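Local coordinates for protein alkaline serine protease AL20 (Nesterenkonia abyssinica, PDB 3CP7) that probably cleaves peptide bonds as a secreted, thermostable, alkaline serine protease of the trypsin-like fold, at residues F51-P59 / G69-V77. Sequence-based numbering, arbitrary orientation.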
loop_
_atom_site.group_PDB
_atom_site.type_symbol
_atom_site.label_atom_id
_atom_site.label_comp_id
_atom_site.label_asym_id
_atom_site.label_seq_id
_atom_site.Cartn_x
_atom_site.Cartn_y
_atom_site.Cartn_z
ATOM N N PHE A 51 3.554 -0.415 -10.917
ATOM C CA PHE A 51 3.257 1.006 -10.727
ATOM C C PHE A 51 3.496 1.818 -11.995
ATOM O O PHE A 51 4.336 1.464 -12.829
ATOM C CB PHE A 51 4.071 1.596 -9.565
ATOM C CG PHE A 51 3.628 1.116 -8.217
ATOM C CD1 PHE A 51 4.113 -0.082 -7.690
ATOM C CD2 PHE A 51 2.700 1.839 -7.489
ATOM C CE1 PHE A 51 3.698 -0.539 -6.437
ATOM C CE2 PHE A 51 2.276 1.404 -6.237
ATOM C CZ PHE A 51 2.779 0.212 -5.703
ATOM N N ALA A 52 2.740 2.903 -12.135
ATOM C CA ALA A 52 2.965 3.878 -13.186
ATOM C C ALA A 52 4.356 4.486 -13.024
ATOM O O ALA A 52 4.905 4.554 -11.918
ATOM C CB ALA A 52 1.900 4.974 -13.110
ATOM N N ARG A 53 4.928 4.919 -14.139
ATOM C CA ARG A 53 6.224 5.568 -14.123
ATOM C C ARG A 53 6.060 7.041 -14.428
ATOM O O ARG A 53 5.131 7.441 -15.130
ATOM C CB ARG A 53 7.155 4.908 -15.138
ATOM C CG ARG A 53 7.582 3.506 -14.723
ATOM C CD ARG A 53 8.586 2.911 -15.697
ATOM N NE ARG A 53 7.947 2.080 -16.717
ATOM C CZ ARG A 53 7.720 2.447 -17.975
ATOM N NH1 ARG A 53 8.067 3.656 -18.411
ATOM N NH2 ARG A 53 7.140 1.594 -18.806
ATOM N N ASN A 54 6.951 7.849 -13.868
ATOM C CA ASN A 54 6.981 9.289 -14.124
ATOM C C ASN A 54 5.643 9.991 -13.904
ATOM O O ASN A 54 5.220 10.841 -14.697
ATOM C CB ASN A 54 7.549 9.566 -15.513
ATOM C CG ASN A 54 8.969 9.061 -15.656
ATOM O OD1 ASN A 54 9.741 9.054 -14.693
ATOM N ND2 ASN A 54 9.314 8.619 -16.847
ATOM N N PHE A 55 4.990 9.619 -12.805
ATOM C CA PHE A 55 3.756 10.258 -12.375
ATOM C C PHE A 55 4.054 11.697 -11.990
ATOM O O PHE A 55 4.875 11.960 -11.103
ATOM C CB PHE A 55 3.158 9.484 -11.196
ATOM C CG PHE A 55 1.812 9.988 -10.719
ATOM C CD1 PHE A 55 0.665 9.238 -10.945
ATOM C CD2 PHE A 55 1.707 11.165 -9.983
ATOM C CE1 PHE A 55 -0.580 9.667 -10.478
ATOM C CE2 PHE A 55 0.472 11.615 -9.507
ATOM C CZ PHE A 55 -0.678 10.858 -9.761
ATOM N N VAL A 56 3.367 12.618 -12.656
ATOM C CA VAL A 56 3.555 14.045 -12.424
ATOM C C VAL A 56 2.197 14.730 -12.258
ATOM O O VAL A 56 1.255 14.410 -12.972
ATOM C CB VAL A 56 4.348 14.679 -13.608
ATOM C CG1 VAL A 56 4.236 16.173 -13.622
ATOM C CG2 VAL A 56 5.810 14.264 -13.559
ATOM N N PHE A 57 2.135 15.684 -11.336
ATOM C CA PHE A 57 0.911 16.405 -11.017
ATOM C C PHE A 57 1.098 17.883 -11.325
ATOM O O PHE A 57 2.092 18.478 -10.912
ATOM C CB PHE A 57 0.577 16.230 -9.531
ATOM C CG PHE A 57 -0.645 17.004 -9.072
ATOM C CD1 PHE A 57 -0.516 18.051 -8.155
ATOM C CD2 PHE A 57 -1.923 16.666 -9.531
ATOM C CE1 PHE A 57 -1.641 18.746 -7.717
ATOM C CE2 PHE A 57 -3.045 17.358 -9.092
ATOM C CZ PHE A 57 -2.897 18.413 -8.195
ATOM N N ALA A 58 0.147 18.455 -12.057
ATOM C CA ALA A 58 0.197 19.861 -12.470
ATOM C C ALA A 58 -0.996 20.621 -11.898
ATOM O O ALA A 58 -2.077 20.622 -12.493
ATOM C CB ALA A 58 0.217 19.965 -13.994
ATOM N N PRO A 59 -0.808 21.267 -10.732
ATOM C CA PRO A 59 -1.914 22.015 -10.125
ATOM C C PRO A 59 -2.404 23.139 -11.029
ATOM O O PRO A 59 -1.592 23.852 -11.632
ATOM C CB PRO A 59 -1.302 22.614 -8.847
ATOM C CG PRO A 59 0.006 21.960 -8.662
ATOM C CD PRO A 59 0.425 21.302 -9.930
ATOM N N GLY A 69 3.670 25.046 -11.418
ATOM C CA GLY A 69 4.583 24.110 -12.046
ATOM C C GLY A 69 4.104 22.677 -11.985
ATOM O O GLY A 69 2.906 22.414 -11.880
ATOM N N VAL A 70 5.059 21.756 -12.051
ATOM C CA VAL A 70 4.780 20.335 -12.211
ATOM C C VAL A 70 5.522 19.578 -11.112
ATOM O O VAL A 70 6.679 19.878 -10.826
ATOM C CB VAL A 70 5.189 19.855 -13.633
ATOM C CG1 VAL A 70 6.700 19.791 -13.806
ATOM C CG2 VAL A 70 4.574 18.529 -13.955
ATOM N N TRP A 71 4.848 18.618 -10.480
ATOM C CA TRP A 71 5.353 17.966 -9.275
ATOM C C TRP A 71 5.456 16.458 -9.449
ATOM O O TRP A 71 4.452 15.797 -9.707
ATOM C CB TRP A 71 4.413 18.294 -8.099
ATOM C CG TRP A 71 4.451 19.746 -7.745
ATOM C CD1 TRP A 71 3.945 20.785 -8.478
ATOM C CD2 TRP A 71 5.076 20.327 -6.600
ATOM N NE1 TRP A 71 4.212 21.984 -7.854
ATOM C CE2 TRP A 71 4.900 21.727 -6.691
ATOM C CE3 TRP A 71 5.758 19.799 -5.497
ATOM C CZ2 TRP A 71 5.399 22.608 -5.719
ATOM C CZ3 TRP A 71 6.245 20.671 -4.529
ATOM C CH2 TRP A 71 6.064 22.059 -4.646
ATOM N N ALA A 72 6.659 15.909 -9.299
ATOM C CA ALA A 72 6.866 14.472 -9.457
ATOM C C ALA A 72 6.461 13.709 -8.203
ATOM O O ALA A 72 6.678 14.181 -7.088
ATOM C CB ALA A 72 8.327 14.174 -9.795
ATOM N N ALA A 73 5.894 12.514 -8.390
ATOM C CA ALA A 73 5.599 11.636 -7.264
ATOM C C ALA A 73 6.854 10.996 -6.681
ATOM O O ALA A 73 7.788 10.630 -7.415
ATOM C CB ALA A 73 4.623 10.549 -7.678
ATOM N N GLU A 74 6.869 10.861 -5.358
ATOM C CA GLU A 74 7.893 10.086 -4.663
ATOM C C GLU A 74 7.367 8.744 -4.178
ATOM O O GLU A 74 8.076 7.745 -4.253
ATOM C CB GLU A 74 8.475 10.870 -3.495
ATOM C CG GLU A 74 9.282 12.066 -3.942
ATOM C CD GLU A 74 10.140 12.660 -2.842
ATOM O OE1 GLU A 74 9.780 12.541 -1.648
ATOM O OE2 GLU A 74 11.179 13.261 -3.187
ATOM N N GLU A 75 6.136 8.730 -3.667
ATOM C CA GLU A 75 5.483 7.486 -3.246
ATOM C C GLU A 75 4.088 7.405 -3.838
ATOM O O GLU A 75 3.236 8.251 -3.558
ATOM C CB GLU A 75 5.358 7.371 -1.724
ATOM C CG GLU A 75 6.663 7.098 -0.981
ATOM C CD GLU A 75 7.348 8.358 -0.513
ATOM O OE1 GLU A 75 6.733 9.446 -0.559
ATOM O OE2 GLU A 75 8.522 8.257 -0.091
ATOM N N LEU A 76 3.865 6.383 -4.654
ATOM C CA LEU A 76 2.530 6.037 -5.120
ATOM C C LEU A 76 1.938 5.057 -4.122
ATOM O O LEU A 76 2.573 4.039 -3.790
ATOM C CB LEU A 76 2.605 5.427 -6.517
ATOM C CG LEU A 76 3.333 6.312 -7.539
ATOM C CD1 LEU A 76 3.579 5.566 -8.843
ATOM C CD2 LEU A 76 2.556 7.599 -7.782
ATOM N N VAL A 77 0.750 5.386 -3.611
ATOM C CA VAL A 77 0.098 4.611 -2.549
ATOM C C VAL A 77 -1.249 4.111 -3.055
ATOM O O VAL A 77 -2.263 4.829 -3.026
ATOM C CB VAL A 77 -0.070 5.430 -1.247
ATOM C CG1 VAL A 77 -0.584 4.543 -0.112
ATOM C CG2 VAL A 77 1.263 6.103 -0.837
HETATM O O HOH W 1 0.612 23.277 -13.208
#
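The backbone O of Phe-57 accepts the N-H of Trp-71 at 2.8 Å, and Val-70 CA makes a CA-H...O contact with the same oxygen at 3.5 Å. It lies at the edge of the indole, in the ring plane. Phe-57 N returns a bond to Trp-71 O, which makes the two residues a hydrogen-bonded antiparallel pair. The ladder ends with Ala-73 N donating to Phe-55 O at 3.0 Å, nearly straight at 166°. At the other end, one water donates to both Pro-59 O and Gly-69 O. Pro-59 CD packs at 3.8 Å from Trp-71 CD1, while the indole NE1 bonds His-68 O. Past the corner at 74, Leu-76 reaches back to Phe-55 and across to Phe-51 and Ala-52. Its CD2 lies over one face of the Phe-55 ring, 4.2 Å from the centroid. With CG anti to the backbone N (chi1 -176°), that ring also reaches Ala-73 CB. Leu-76 CD1, its other methyl, sits 3.5 Å from Ala-52 O. Phe-51 CD2 lies 3.7 Å from Leu-76 CB, and the two side chains run past each other in opposite directions. With an alanine here instead of Phe-51, this flank of Leu-76 would probably lose its cover and His-44 its edge-to-face ring partner. Strand 93-97 continues the trypsin-like barrel next to 71-78. Backbone bonds thus fix the hairpin's register, and side-chain packing round Leu-76 joins the segments beyond the corners, with no hydrogen bond between them there.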